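Long-range contacts in glycosyl hydrolase (PDB 5NDX), which probably hydrolyses O-glycosidic bonds as a family 39 glycoside hydrolase, the bacterial orthologue of human alpha-L-iduronidase: residues H59-L64 with S76-A81; L65-G70 with N99-F104; F93-G98 with Y140-N145. The protein carries 2 engineered substitutions. All coordinates share one frame; numbering follows the deposited sequence.

Contact 1: H59-L64 with S76-A81. With 8U8 ((2~{R},3~{S},4~{S},5~{R},6~{S})-6-(4-methyl-2-oxidanylidene-chromen-7-yl)oxy-3,4,5-tris(oxidanyl)oxane-2-carboxylic acid), chain M.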
loop_
_atom_site.group_PDB
_atom_site.type_symbol
_atom_site.label_atom_id
_atom_site.label_comp_id
_atom_site.label_asym_id
_atom_site.label_seq_id
_atom_site.Cartn_x
_atom_site.Cartn_y
_atom_site.Cartn_z
ATOM N N HIS A 59 -1.617 -6.844 -12.942
ATOM C CA HIS A 59 -1.221 -7.165 -14.319
ATOM C C HIS A 59 -2.163 -8.158 -14.994
ATOM O O HIS A 59 -2.634 -9.107 -14.358
ATOM C CB HIS A 59 0.164 -7.842 -14.382
ATOM C CG HIS A 59 1.336 -6.942 -14.187
ATOM N ND1 HIS A 59 1.261 -5.568 -14.260
ATOM C CD2 HIS A 59 2.654 -7.239 -14.013
ATOM C CE1 HIS A 59 2.466 -5.049 -14.097
ATOM N NE2 HIS A 59 3.328 -6.043 -13.932
ATOM N N TYR A 60 -2.371 -7.967 -16.286
ATOM C CA TYR A 60 -3.091 -8.930 -17.154
ATOM C C TYR A 60 -4.566 -9.091 -16.798
ATOM O O TYR A 60 -5.112 -10.188 -16.877
ATOM C CB TYR A 60 -2.400 -10.301 -17.114
ATOM C CG TYR A 60 -0.953 -10.283 -17.541
ATOM C CD1 TYR A 60 -0.627 -10.025 -18.875
ATOM C CD2 TYR A 60 0.079 -10.576 -16.657
ATOM C CE1 TYR A 60 0.684 -10.042 -19.325
ATOM C CE2 TYR A 60 1.411 -10.593 -17.089
ATOM C CZ TYR A 60 1.694 -10.318 -18.434
ATOM O OH TYR A 60 2.965 -10.294 -18.929
ATOM N N LEU A 61 -5.237 -7.993 -16.437
ATOM C CA LEU A 61 -6.677 -8.062 -16.228
ATOM C C LEU A 61 -7.405 -8.643 -17.467
ATOM O O LEU A 61 -8.325 -9.427 -17.307
ATOM C CB LEU A 61 -7.256 -6.695 -15.832
ATOM C CG LEU A 61 -6.966 -6.333 -14.362
ATOM C CD1 LEU A 61 -7.190 -4.852 -14.161
ATOM C CD2 LEU A 61 -7.805 -7.177 -13.424
ATOM N N TYR A 62 -6.971 -8.301 -18.677
ATOM C CA TYR A 62 -7.668 -8.820 -19.883
ATOM C C TYR A 62 -7.439 -10.322 -20.186
ATOM O O TYR A 62 -8.222 -10.903 -20.939
ATOM C CB TYR A 62 -7.342 -7.966 -21.105
ATOM C CG TYR A 62 -8.042 -6.607 -21.174
ATOM C CD1 TYR A 62 -9.356 -6.436 -20.731
ATOM C CD2 TYR A 62 -7.383 -5.490 -21.702
ATOM C CE1 TYR A 62 -10.025 -5.216 -20.847
ATOM C CE2 TYR A 62 -8.026 -4.255 -21.806
ATOM C CZ TYR A 62 -9.359 -4.129 -21.384
ATOM O OH TYR A 62 -10.054 -2.950 -21.520
ATOM N N ASN A 63 -6.441 -10.970 -19.567
ATOM C CA ASN A 63 -6.354 -12.449 -19.619
ATOM C C ASN A 63 -7.501 -13.109 -18.900
ATOM O O ASN A 63 -7.713 -14.271 -19.093
ATOM C CB ASN A 63 -5.035 -12.991 -19.051
ATOM C CG ASN A 63 -3.847 -12.684 -19.949
ATOM O OD1 ASN A 63 -3.992 -12.231 -21.080
ATOM N ND2 ASN A 63 -2.671 -12.920 -19.438
ATOM N N LEU A 64 -8.227 -12.376 -18.060
ATOM C CA LEU A 64 -9.437 -12.889 -17.456
ATOM C C LEU A 64 -10.607 -12.997 -18.457
ATOM O O LEU A 64 -11.568 -13.696 -18.180
ATOM C CB LEU A 64 -9.875 -12.012 -16.267
ATOM C CG LEU A 64 -8.888 -11.993 -15.085
ATOM C CD1 LEU A 64 -9.388 -11.133 -13.941
ATOM C CD2 LEU A 64 -8.527 -13.414 -14.612
ATOM N N SER A 76 -17.196 -12.779 -17.200
ATOM C CA SER A 76 -17.575 -13.193 -15.858
ATOM C C SER A 76 -16.389 -13.254 -14.867
ATOM O O SER A 76 -16.602 -12.967 -13.705
ATOM C CB SER A 76 -18.336 -14.518 -15.894
ATOM O OG SER A 76 -17.501 -15.511 -16.422
ATOM N N LEU A 77 -15.179 -13.613 -15.308
ATOM C CA LEU A 77 -14.006 -13.604 -14.432
ATOM C C LEU A 77 -13.533 -12.190 -14.098
ATOM O O LEU A 77 -13.184 -11.916 -12.939
ATOM C CB LEU A 77 -12.841 -14.450 -14.984
ATOM C CG LEU A 77 -13.180 -15.942 -15.191
ATOM C CD1 LEU A 77 -11.937 -16.725 -15.678
ATOM C CD2 LEU A 77 -13.762 -16.586 -13.922
ATOM N N LEU A 78 -13.558 -11.300 -15.095
ATOM C CA LEU A 78 -13.205 -9.911 -14.878
ATOM C C LEU A 78 -14.183 -9.236 -13.927
ATOM O O LEU A 78 -13.762 -8.474 -13.053
ATOM C CB LEU A 78 -13.021 -9.131 -16.202
ATOM C CG LEU A 78 -12.445 -7.711 -16.089
ATOM C CD1 LEU A 78 -11.085 -7.656 -15.363
ATOM C CD2 LEU A 78 -12.307 -7.051 -17.445
ATOM N N ASP A 79 -15.469 -9.541 -14.059
ATOM C CA ASP A 79 -16.484 -9.064 -13.133
ATOM C C ASP A 79 -16.186 -9.453 -11.676
ATOM O O ASP A 79 -16.328 -8.635 -10.795
ATOM C CB ASP A 79 -17.873 -9.631 -13.454
ATOM C CG ASP A 79 -18.466 -9.120 -14.770
ATOM O OD1 ASP A 79 -17.978 -8.129 -15.370
ATOM O OD2 ASP A 79 -19.465 -9.770 -15.185
ATOM N N ARG A 80 -15.836 -10.711 -11.449
ATOM C CA ARG A 80 -15.508 -11.173 -10.120
ATOM C C ARG A 80 -14.270 -10.467 -9.572
ATOM O O ARG A 80 -14.249 -10.108 -8.426
ATOM C CB ARG A 80 -15.298 -12.694 -10.101
ATOM C CG ARG A 80 -16.644 -13.428 -10.235
ATOM C CD ARG A 80 -16.502 -14.925 -10.514
ATOM N NE ARG A 80 -15.596 -15.594 -9.556
ATOM C CZ ARG A 80 -15.008 -16.792 -9.734
ATOM N NH1 ARG A 80 -15.197 -17.517 -10.844
ATOM N NH2 ARG A 80 -14.213 -17.278 -8.790
ATOM N N ALA A 81 -13.284 -10.246 -10.423
ATOM C CA ALA A 81 -12.026 -9.650 -10.029
ATOM C C ALA A 81 -12.201 -8.169 -9.650
ATOM O O ALA A 81 -11.705 -7.732 -8.610
ATOM C CB ALA A 81 -11.011 -9.783 -11.147
HETATM C C15 8U8 M . 12.817 -8.584 -17.658
HETATM C C13 8U8 M . 12.980 -7.276 -17.149
HETATM C C14 8U8 M . 13.958 -6.456 -17.717
HETATM C C16 8U8 M . 14.126 -5.143 -17.269
HETATM O O9 8U8 M . 15.028 -4.492 -17.795
HETATM O O8 8U8 M . 13.350 -4.629 -16.248
HETATM C C11 8U8 M . 12.305 -5.366 -15.747
HETATM C C10 8U8 M . 11.448 -4.772 -14.814
HETATM C C12 8U8 M . 12.117 -6.706 -16.183
HETATM C C7 8U8 M . 11.013 -7.410 -15.664
HETATM C C8 8U8 M . 10.156 -6.811 -14.734
HETATM C C9 8U8 M . 10.370 -5.495 -14.291
HETATM O O2 8U8 M . 9.531 -4.850 -13.403
HETATM C C5 8U8 M . 8.688 -5.539 -12.400
HETATM O O1 8U8 M . 9.495 -6.502 -11.704
HETATM C C1 8U8 M . 8.859 -7.477 -10.972
HETATM C C6 8U8 M . 9.692 -7.581 -9.826
HETATM O O7 8U8 M . 9.685 -8.664 -9.252
HETATM O O6 8U8 M . 10.307 -6.578 -9.512
HETATM C C2 8U8 M . 7.441 -7.135 -10.421
HETATM O O5 8U8 M . 7.583 -6.269 -9.275
HETATM C C3 8U8 M . 6.464 -6.526 -11.519
HETATM O O4 8U8 M . 5.439 -7.421 -11.782
HETATM C C4 8U8 M . 7.226 -6.160 -12.832
HETATM O O3 8U8 M . 6.340 -5.297 -13.655
HETATM O O HOH W 1 -13.975 -13.200 -17.892
#
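A beta-alpha connection of the TIM barrel folds back on itself here: the chain leaves strand 55-58, makes a short 3-10 turn at 61-64, and soon returns as helix 76-87, whose first turns pack against that 3-10 turn. Leu64 lies at the middle of the contact. Its CG stands anti to the carbonyl carbon (chi1 -64°), which sends CD1 along the helix to the methyl of Ala81, 3.5 Å from its CB. Nearer the backbone, CB of Leu64 and CB of Leu77 meet at 4.0 Å. The neighbouring Leu78 holds CG anti to its own backbone N (chi1 -171°) and so reaches across to Leu61; the two side chains cross at about a right angle, CD1 of Leu78 lying 3.8 Å from CD2 of Leu61. Tyr62 touches Leu78 only loosely through its ring, and its hydroxyl is hydrogen-bonded to Thr123 on helix 110-131. The 3-10 turn is closed by Leu64 N donating to Leu61 O at 3.0 Å. The carbonyl oxygen of Leu64 then takes a hydrogen bond from a water 2.5 Å away, and that water accepts one from Leu77 N at 2.9 Å, so a single solvent molecule bridges the turn to the start of the helix. At the other end of the loop, His59 presents its ring edge to the ligand of chain M: NE2 donates to O3 in the ring plane at 3.1 Å, nearly straight at 167°. With the carboxylate of Glu95 beside ND1 and NE2 donating to a sugar hydroxyl, the imidazole is held against rotation and may well carry a positive charge, while the leucine end meets the helix through apolar contact and one bridging water.

Contact 2: L65-G70 with N99-F104. Unlike the reference sequence in segment 65-70: Leu65 (reference Val).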
loop_
_atom_site.group_PDB
_atom_site.type_symbol
_atom_site.label_atom_id
_atom_site.label_comp_id
_atom_site.label_asym_id
_atom_site.label_seq_id
_atom_site.Cartn_x
_atom_site.Cartn_y
_atom_site.Cartn_z
ATOM N N LEU A 65 -10.538 -12.287 -19.575
ATOM C CA LEU A 65 -11.587 -12.356 -20.588
ATOM C C LEU A 65 -11.327 -13.522 -21.527
ATOM O O LEU A 65 -10.208 -13.965 -21.681
ATOM C CB LEU A 65 -11.625 -11.064 -21.398
ATOM C CG LEU A 65 -12.031 -9.767 -20.690
ATOM C CD1 LEU A 65 -12.192 -8.688 -21.728
ATOM C CD2 LEU A 65 -13.295 -9.934 -19.882
ATOM N N SER A 66 -12.375 -14.003 -22.167
ATOM C CA SER A 66 -12.195 -14.917 -23.307
ATOM C C SER A 66 -13.215 -14.562 -24.392
ATOM O O SER A 66 -14.268 -13.966 -24.102
ATOM C CB SER A 66 -12.267 -16.391 -22.862
ATOM O OG SER A 66 -13.506 -16.604 -22.237
ATOM N N ALA A 67 -12.839 -14.835 -25.643
ATOM C CA ALA A 67 -13.712 -14.577 -26.808
ATOM C C ALA A 67 -14.896 -15.497 -26.711
ATOM O O ALA A 67 -14.715 -16.701 -26.576
ATOM C CB ALA A 67 -12.994 -14.857 -28.116
ATOM N N LYS A 68 -16.091 -14.919 -26.738
ATOM C CA LYS A 68 -17.289 -15.650 -27.118
ATOM C C LYS A 68 -17.498 -15.294 -28.598
ATOM O O LYS A 68 -17.837 -14.139 -28.906
ATOM C CB LYS A 68 -18.502 -15.281 -26.235
ATOM C CG LYS A 68 -18.571 -16.094 -24.934
ATOM C CD LYS A 68 -19.992 -16.342 -24.413
ATOM C CE LYS A 68 -20.488 -15.234 -23.497
ATOM N NZ LYS A 68 -20.528 -13.922 -24.198
ATOM N N GLY A 69 -17.232 -16.265 -29.493
ATOM C CA GLY A 69 -17.428 -16.119 -30.944
ATOM C C GLY A 69 -18.560 -15.149 -31.249
ATOM O O GLY A 69 -19.696 -15.343 -30.800
ATOM N N GLY A 70 -18.235 -14.083 -31.973
ATOM C CA GLY A 70 -19.151 -12.965 -32.203
ATOM C C GLY A 70 -18.372 -11.676 -32.042
ATOM O O GLY A 70 -17.158 -11.639 -32.294
ATOM N N ASN A 99 -4.492 -10.400 -23.217
ATOM C CA ASN A 99 -4.802 -10.796 -24.602
ATOM C C ASN A 99 -5.897 -11.849 -24.595
ATOM O O ASN A 99 -5.610 -13.046 -24.531
ATOM C CB ASN A 99 -3.533 -11.339 -25.282
ATOM C CG ASN A 99 -3.721 -11.576 -26.773
ATOM O OD1 ASN A 99 -4.785 -11.317 -27.355
ATOM N ND2 ASN A 99 -2.675 -12.050 -27.410
ATOM N N PRO A 100 -7.145 -11.413 -24.627
ATOM C CA PRO A 100 -8.225 -12.385 -24.445
ATOM C C PRO A 100 -8.236 -13.476 -25.539
ATOM O O PRO A 100 -8.290 -13.147 -26.715
ATOM C CB PRO A 100 -9.485 -11.533 -24.527
ATOM C CG PRO A 100 -9.026 -10.128 -24.230
ATOM C CD PRO A 100 -7.671 -10.057 -24.856
ATOM N N SER A 101 -8.154 -14.733 -25.108
ATOM C CA SER A 101 -8.078 -15.905 -25.975
ATOM C C SER A 101 -6.960 -15.793 -27.019
ATOM O O SER A 101 -7.146 -16.238 -28.129
ATOM C CB SER A 101 -9.422 -16.128 -26.679
ATOM O OG SER A 101 -10.490 -16.250 -25.770
ATOM N N GLY A 102 -5.833 -15.162 -26.692
ATOM C CA GLY A 102 -4.765 -14.924 -27.677
ATOM C C GLY A 102 -5.148 -14.195 -28.973
ATOM O O GLY A 102 -4.418 -14.229 -29.930
ATOM N N LEU A 103 -6.274 -13.511 -29.007
ATOM C CA LEU A 103 -6.783 -12.907 -30.248
ATOM C C LEU A 103 -5.920 -11.841 -30.872
ATOM O O LEU A 103 -6.045 -11.609 -32.061
ATOM C CB LEU A 103 -8.136 -12.243 -30.023
ATOM C CG LEU A 103 -9.396 -13.042 -30.303
ATOM C CD1 LEU A 103 -9.302 -14.464 -29.774
ATOM C CD2 LEU A 103 -10.562 -12.280 -29.690
ATOM N N PHE A 104 -5.125 -11.129 -30.087
ATOM C CA PHE A 104 -4.341 -10.016 -30.609
ATOM C C PHE A 104 -2.944 -10.526 -30.966
ATOM O O PHE A 104 -2.292 -11.144 -30.150
ATOM C CB PHE A 104 -4.360 -8.842 -29.617
ATOM C CG PHE A 104 -5.727 -8.215 -29.487
ATOM C CD1 PHE A 104 -6.683 -8.766 -28.632
ATOM C CD2 PHE A 104 -6.080 -7.141 -30.265
ATOM C CE1 PHE A 104 -7.964 -8.236 -28.550
ATOM C CE2 PHE A 104 -7.365 -6.602 -30.196
ATOM C CZ PHE A 104 -8.306 -7.143 -29.336
#
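Pro100 lays one side of its ring on the base of Leu65, CB of Pro100 lying 3.8 Å from CB of Leu65. Leu65, which replaces the valine of the reference sequence, is also packed against Leu119 of helix 110-131. The contact joins two neighbouring loops of the TIM barrel, those that follow strands 55-58 and 91-95; residues 66-67 of the first pair weakly with strand 73-74 in a small antiparallel hairpin. Its polar centre is Ser101. With OG anti to the carbonyl carbon, beside its own backbone N (chi1 -56°), the hydroxyl oxygen points at the hairpin and accepts a hydrogen bond from Ala67 N, 2.7 Å long and close to straight at 165°. The same OG lies 3.3 Å from CA of Ser66, so the oxygen rests against the chain at the Ser66-Ala67 junction, on the same side as the N-H it accepts. Beyond it the methyl of Ala67 meets the tip of Leu103, CB to CD2 at 3.9 Å, and forms a second apolar pair on the far side of the serine from Leu65 and Pro100. The 99-104 loop holds its own shape through two successive backbone turns, in which Gly102 N donates to Asn99 O and Leu103 N to Pro100 O. The side-chain amide of Asn99 grips both polar backbone atoms of Phe104: its OD1 accepts from Phe104 N on an in-plane lone pair at 2.8 Å, and its ND2 donates to Phe104 O at 2.9 Å, that oxygen tilted 30° out of the amide plane.

Contact 3: F93-G98 with Y140-N145. With 8U8 ((2~{R},3~{S},4~{S},5~{R},6~{S})-6-(4-methyl-2-oxidanylidene-chromen-7-yl)oxy-3,4,5-tris(oxidanyl)oxane-2-carboxylic acid), chain N; 8U8 ((2~{R},3~{S},4~{S},5~{R},6~{S})-6-(4-methyl-2-oxidanylidene-chromen-7-yl)oxy-3,4,5-tris(oxidanyl)oxane-2-carboxylic acid), chain M.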
loop_
_atom_site.group_PDB
_atom_site.type_symbol
_atom_site.label_atom_id
_atom_site.label_comp_id
_atom_site.label_asym_id
_atom_site.label_seq_id
_atom_site.Cartn_x
_atom_site.Cartn_y
_atom_site.Cartn_z
ATOM N N PHE A 93 -5.874 0.596 -10.579
ATOM C CA PHE A 93 -4.933 1.326 -11.407
ATOM C C PHE A 93 -4.818 0.355 -12.583
ATOM O O PHE A 93 -4.067 -0.611 -12.527
ATOM C CB PHE A 93 -3.625 1.560 -10.640
ATOM C CG PHE A 93 -2.595 2.388 -11.350
ATOM C CD1 PHE A 93 -2.827 3.008 -12.566
ATOM C CD2 PHE A 93 -1.330 2.532 -10.767
ATOM C CE1 PHE A 93 -1.834 3.745 -13.199
ATOM C CE2 PHE A 93 -0.338 3.258 -11.401
ATOM C CZ PHE A 93 -0.596 3.895 -12.608
ATOM N N PHE A 94 -5.688 0.590 -13.578
ATOM C CA PHE A 94 -6.129 -0.406 -14.553
ATOM C C PHE A 94 -5.181 -0.374 -15.747
ATOM O O PHE A 94 -5.260 0.537 -16.578
ATOM C CB PHE A 94 -7.569 -0.067 -15.022
ATOM C CG PHE A 94 -8.309 -1.208 -15.671
ATOM C CD1 PHE A 94 -7.817 -1.849 -16.800
ATOM C CD2 PHE A 94 -9.528 -1.620 -15.177
ATOM C CE1 PHE A 94 -8.513 -2.906 -17.376
ATOM C CE2 PHE A 94 -10.224 -2.675 -15.758
ATOM C CZ PHE A 94 -9.720 -3.305 -16.861
ATOM N N GLU A 95 -4.294 -1.352 -15.816
ATOM C CA GLU A 95 -3.417 -1.496 -16.953
ATOM C C GLU A 95 -4.216 -2.166 -18.053
ATOM O O GLU A 95 -4.800 -3.254 -17.835
ATOM C CB GLU A 95 -2.193 -2.355 -16.638
ATOM C CG GLU A 95 -1.380 -1.817 -15.468
ATOM C CD GLU A 95 -0.305 -2.805 -15.045
ATOM O OE1 GLU A 95 -0.635 -3.755 -14.278
ATOM O OE2 GLU A 95 0.839 -2.638 -15.534
ATOM N N LEU A 96 -4.246 -1.520 -19.209
ATOM C CA LEU A 96 -4.995 -2.049 -20.359
ATOM C C LEU A 96 -4.108 -3.111 -21.025
ATOM O O LEU A 96 -3.384 -2.842 -21.973
ATOM C CB LEU A 96 -5.364 -0.909 -21.297
ATOM C CG LEU A 96 -6.370 0.069 -20.675
ATOM C CD1 LEU A 96 -6.537 1.336 -21.510
ATOM C CD2 LEU A 96 -7.716 -0.574 -20.393
ATOM N N MET A 97 -4.182 -4.329 -20.506
ATOM C CA MET A 97 -3.141 -5.283 -20.677
ATOM C C MET A 97 -3.680 -6.683 -20.567
ATOM O O MET A 97 -4.515 -6.993 -19.704
ATOM C CB MET A 97 -2.132 -5.008 -19.569
ATOM C CG MET A 97 -1.095 -6.056 -19.247
ATOM S SD MET A 97 -0.123 -5.596 -17.753
ATOM C CE MET A 97 1.117 -6.883 -17.891
ATOM N N GLY A 98 -3.132 -7.545 -21.412
ATOM C CA GLY A 98 -3.562 -8.933 -21.531
ATOM C C GLY A 98 -4.108 -9.159 -22.934
ATOM O O GLY A 98 -4.209 -8.217 -23.735
ATOM N N TYR A 140 -7.713 5.113 -12.634
ATOM C CA TYR A 140 -6.700 5.555 -13.603
ATOM C C TYR A 140 -6.450 4.395 -14.541
ATOM O O TYR A 140 -6.425 3.267 -14.107
ATOM C CB TYR A 140 -5.401 6.036 -12.938
ATOM C CG TYR A 140 -5.627 7.257 -12.101
ATOM C CD1 TYR A 140 -6.097 7.152 -10.808
ATOM C CD2 TYR A 140 -5.440 8.526 -12.626
ATOM C CE1 TYR A 140 -6.384 8.293 -10.054
ATOM C CE2 TYR A 140 -5.687 9.686 -11.863
ATOM C CZ TYR A 140 -6.191 9.575 -10.595
ATOM O OH TYR A 140 -6.455 10.736 -9.840
ATOM N N PHE A 141 -6.299 4.693 -15.830
ATOM C CA PHE A 141 -5.994 3.700 -16.843
ATOM C C PHE A 141 -4.594 3.928 -17.321
ATOM O O PHE A 141 -4.170 5.070 -17.448
ATOM C CB PHE A 141 -6.959 3.802 -18.023
ATOM C CG PHE A 141 -8.347 3.437 -17.656
ATOM C CD1 PHE A 141 -8.751 2.105 -17.712
ATOM C CD2 PHE A 141 -9.201 4.390 -17.131
ATOM C CE1 PHE A 141 -10.037 1.742 -17.324
ATOM C CE2 PHE A 141 -10.474 4.035 -16.711
ATOM C CZ PHE A 141 -10.886 2.713 -16.819
ATOM N N GLU A 142 -3.901 2.829 -17.586
ATOM C CA GLU A 142 -2.490 2.852 -17.961
ATOM C C GLU A 142 -2.222 1.932 -19.120
ATOM O O GLU A 142 -2.888 0.905 -19.281
ATOM C CB GLU A 142 -1.603 2.334 -16.799
ATOM C CG GLU A 142 -0.206 2.880 -16.880
ATOM C CD GLU A 142 0.718 2.373 -15.789
ATOM O OE1 GLU A 142 0.402 1.341 -15.201
ATOM O OE2 GLU A 142 1.765 2.989 -15.556
ATOM N N THR A 143 -1.199 2.263 -19.876
ATOM C CA THR A 143 -0.656 1.319 -20.855
ATOM C C THR A 143 -0.127 0.049 -20.197
ATOM O O THR A 143 0.235 0.006 -19.004
ATOM C CB THR A 143 0.599 1.835 -21.555
ATOM O OG1 THR A 143 1.573 2.139 -20.538
ATOM C CG2 THR A 143 0.301 3.017 -22.399
ATOM N N THR A 144 -0.045 -0.950 -21.060
ATOM C CA THR A 144 0.398 -2.289 -20.772
ATOM C C THR A 144 1.787 -2.152 -20.280
ATOM O O THR A 144 2.598 -1.339 -20.779
ATOM C CB THR A 144 0.351 -3.210 -22.067
ATOM O OG1 THR A 144 0.173 -4.591 -21.729
ATOM C CG2 THR A 144 1.601 -3.034 -22.944
ATOM N N ASN A 145 2.057 -3.016 -19.333
ATOM C CA ASN A 145 3.248 -2.945 -18.533
ATOM C C ASN A 145 4.502 -3.131 -19.411
ATOM O O ASN A 145 4.450 -3.723 -20.529
ATOM C CB ASN A 145 3.187 -4.010 -17.438
ATOM C CG ASN A 145 4.332 -3.895 -16.453
ATOM O OD1 ASN A 145 4.543 -2.826 -15.838
ATOM N ND2 ASN A 145 5.122 -4.983 -16.338
HETATM C C15 8U8 N . -1.880 7.278 -11.966
HETATM C C13 8U8 N . -2.170 8.529 -11.415
HETATM C C14 8U8 N . -2.077 9.672 -12.198
HETATM C C16 8U8 N . -2.440 10.905 -11.675
HETATM O O9 8U8 N . -2.300 11.910 -12.360
HETATM O O8 8U8 N . -2.817 11.018 -10.373
HETATM C C11 8U8 N . -2.963 9.913 -9.613
HETATM C C10 8U8 N . -3.447 10.125 -8.346
HETATM C C12 8U8 N . -2.638 8.656 -10.103
HETATM C C7 8U8 N . -2.833 7.566 -9.253
HETATM C C8 8U8 N . -3.315 7.778 -7.966
HETATM C C9 8U8 N . -3.637 9.054 -7.499
HETATM O O2 8U8 N . -4.126 9.204 -6.226
HETATM C C5 8U8 N . -4.876 10.403 -5.897
HETATM O O1 8U8 N . -3.821 11.300 -5.507
HETATM C C1 8U8 N . -4.186 12.589 -4.964
HETATM C C6 8U8 N . -4.927 13.475 -6.027
HETATM O O7 8U8 N . -4.726 13.259 -7.239
HETATM O O6 8U8 N . -5.733 14.311 -5.591
HETATM C C2 8U8 N . -5.054 12.304 -3.741
HETATM O O5 8U8 N . -5.474 13.529 -3.065
HETATM C C3 8U8 N . -6.283 11.458 -4.149
HETATM O O4 8U8 N . -6.996 11.151 -2.980
HETATM C C4 8U8 N . -5.822 10.142 -4.778
HETATM O O3 8U8 N . -6.927 9.377 -5.267
HETATM C C15 8U8 M . 12.817 -8.584 -17.658
HETATM C C13 8U8 M . 12.980 -7.276 -17.149
HETATM C C14 8U8 M . 13.958 -6.456 -17.717
HETATM C C16 8U8 M . 14.126 -5.143 -17.269
HETATM O O9 8U8 M . 15.028 -4.492 -17.795
HETATM O O8 8U8 M . 13.350 -4.629 -16.248
HETATM C C11 8U8 M . 12.305 -5.366 -15.747
HETATM C C10 8U8 M . 11.448 -4.772 -14.814
HETATM C C12 8U8 M . 12.117 -6.706 -16.183
HETATM C C7 8U8 M . 11.013 -7.410 -15.664
HETATM C C8 8U8 M . 10.156 -6.811 -14.734
HETATM C C9 8U8 M . 10.370 -5.495 -14.291
HETATM O O2 8U8 M . 9.531 -4.850 -13.403
HETATM C C5 8U8 M . 8.688 -5.539 -12.400
HETATM O O1 8U8 M . 9.495 -6.502 -11.704
HETATM C C1 8U8 M . 8.859 -7.477 -10.972
HETATM C C6 8U8 M . 9.692 -7.581 -9.826
HETATM O O7 8U8 M . 9.685 -8.664 -9.252
HETATM O O6 8U8 M . 10.307 -6.578 -9.512
HETATM C C2 8U8 M . 7.441 -7.135 -10.421
HETATM O O5 8U8 M . 7.583 -6.269 -9.275
HETATM C C3 8U8 M . 6.464 -6.526 -11.519
HETATM O O4 8U8 M . 5.439 -7.421 -11.782
HETATM C C4 8U8 M . 7.226 -6.160 -12.832
HETATM O O3 8U8 M . 6.340 -5.297 -13.655
HETATM O O HOH W 2 -0.905 -6.364 -23.329
#
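Tyr140 turns the face of its ring to the coumarin of the chain N ligand, whose C12 lies 3.5 Å above the centre of the phenol plane. Phe93 crosses Tyr140 obliquely and reaches the same coumarin with its tip, CZ being 3.7 Å from the methyl C15. An alanine at Tyr140 would remove the ring and would probably cost the chain N ligand the flat aromatic face that lies under its coumarin. The Glu142 side chain crosses Phe93 obliquely, its carboxylate plane 22° from that of the ring and its CD 3.8 Å from CZ of Phe93. Glu95 runs alongside Glu142 in the same direction, yet OE2 of Glu95 stays 4.0 Å from OE1 of Glu142; Arg57 forms salt bridges to both and would offset the repulsion. These residues face the interior of the TIM barrel from its neighbouring parallel strands 91-95 and 140-142. Phe94 N donates to Tyr140 O, Glu142 N to Phe94 O, and Leu96 N to Glu142 O, the last almost straight at 174°. On the opposite face of the sheet Phe94 and Phe141 point the same way, their planes 34° apart, CB of Phe94 3.7 Å from CD1 of Phe141; helix 155-171 borders Phe141 there. Past the strand ends, extended Met97 lies along Asn145, its CE 3.6 Å from the asparagine CB. Asn145, though poorly ordered, donates from ND2 to O3 of the chain M ligand in a bent 3.0 Å bond, its OD1 hydrogen-bonded to Arg57; the altered Gln146, at the predicted proton-donor position, follows it.

Contacts 1 and 3 meet at the barrel mouth, their centres about 12 Å apart; both touch the chain M ligand, and the 2.6 Å between His59 ND1 and Glu95 OE1 joins them, so a residue of contact 3 orients a ligand-binding residue of contact 1. A probable backbone hydrogen bond, Tyr62 N to Met97 O at 3.0 Å, also ties the two loops together. Contact 2, about 12 Å from contact 1 centre to centre, continues the same pair of loops away from the ligand; Asn63 OD1 and Asn99 N, 2.9 Å apart, link them. It adjoins contact 3 in sequence, yet their centres are about 18 Å apart.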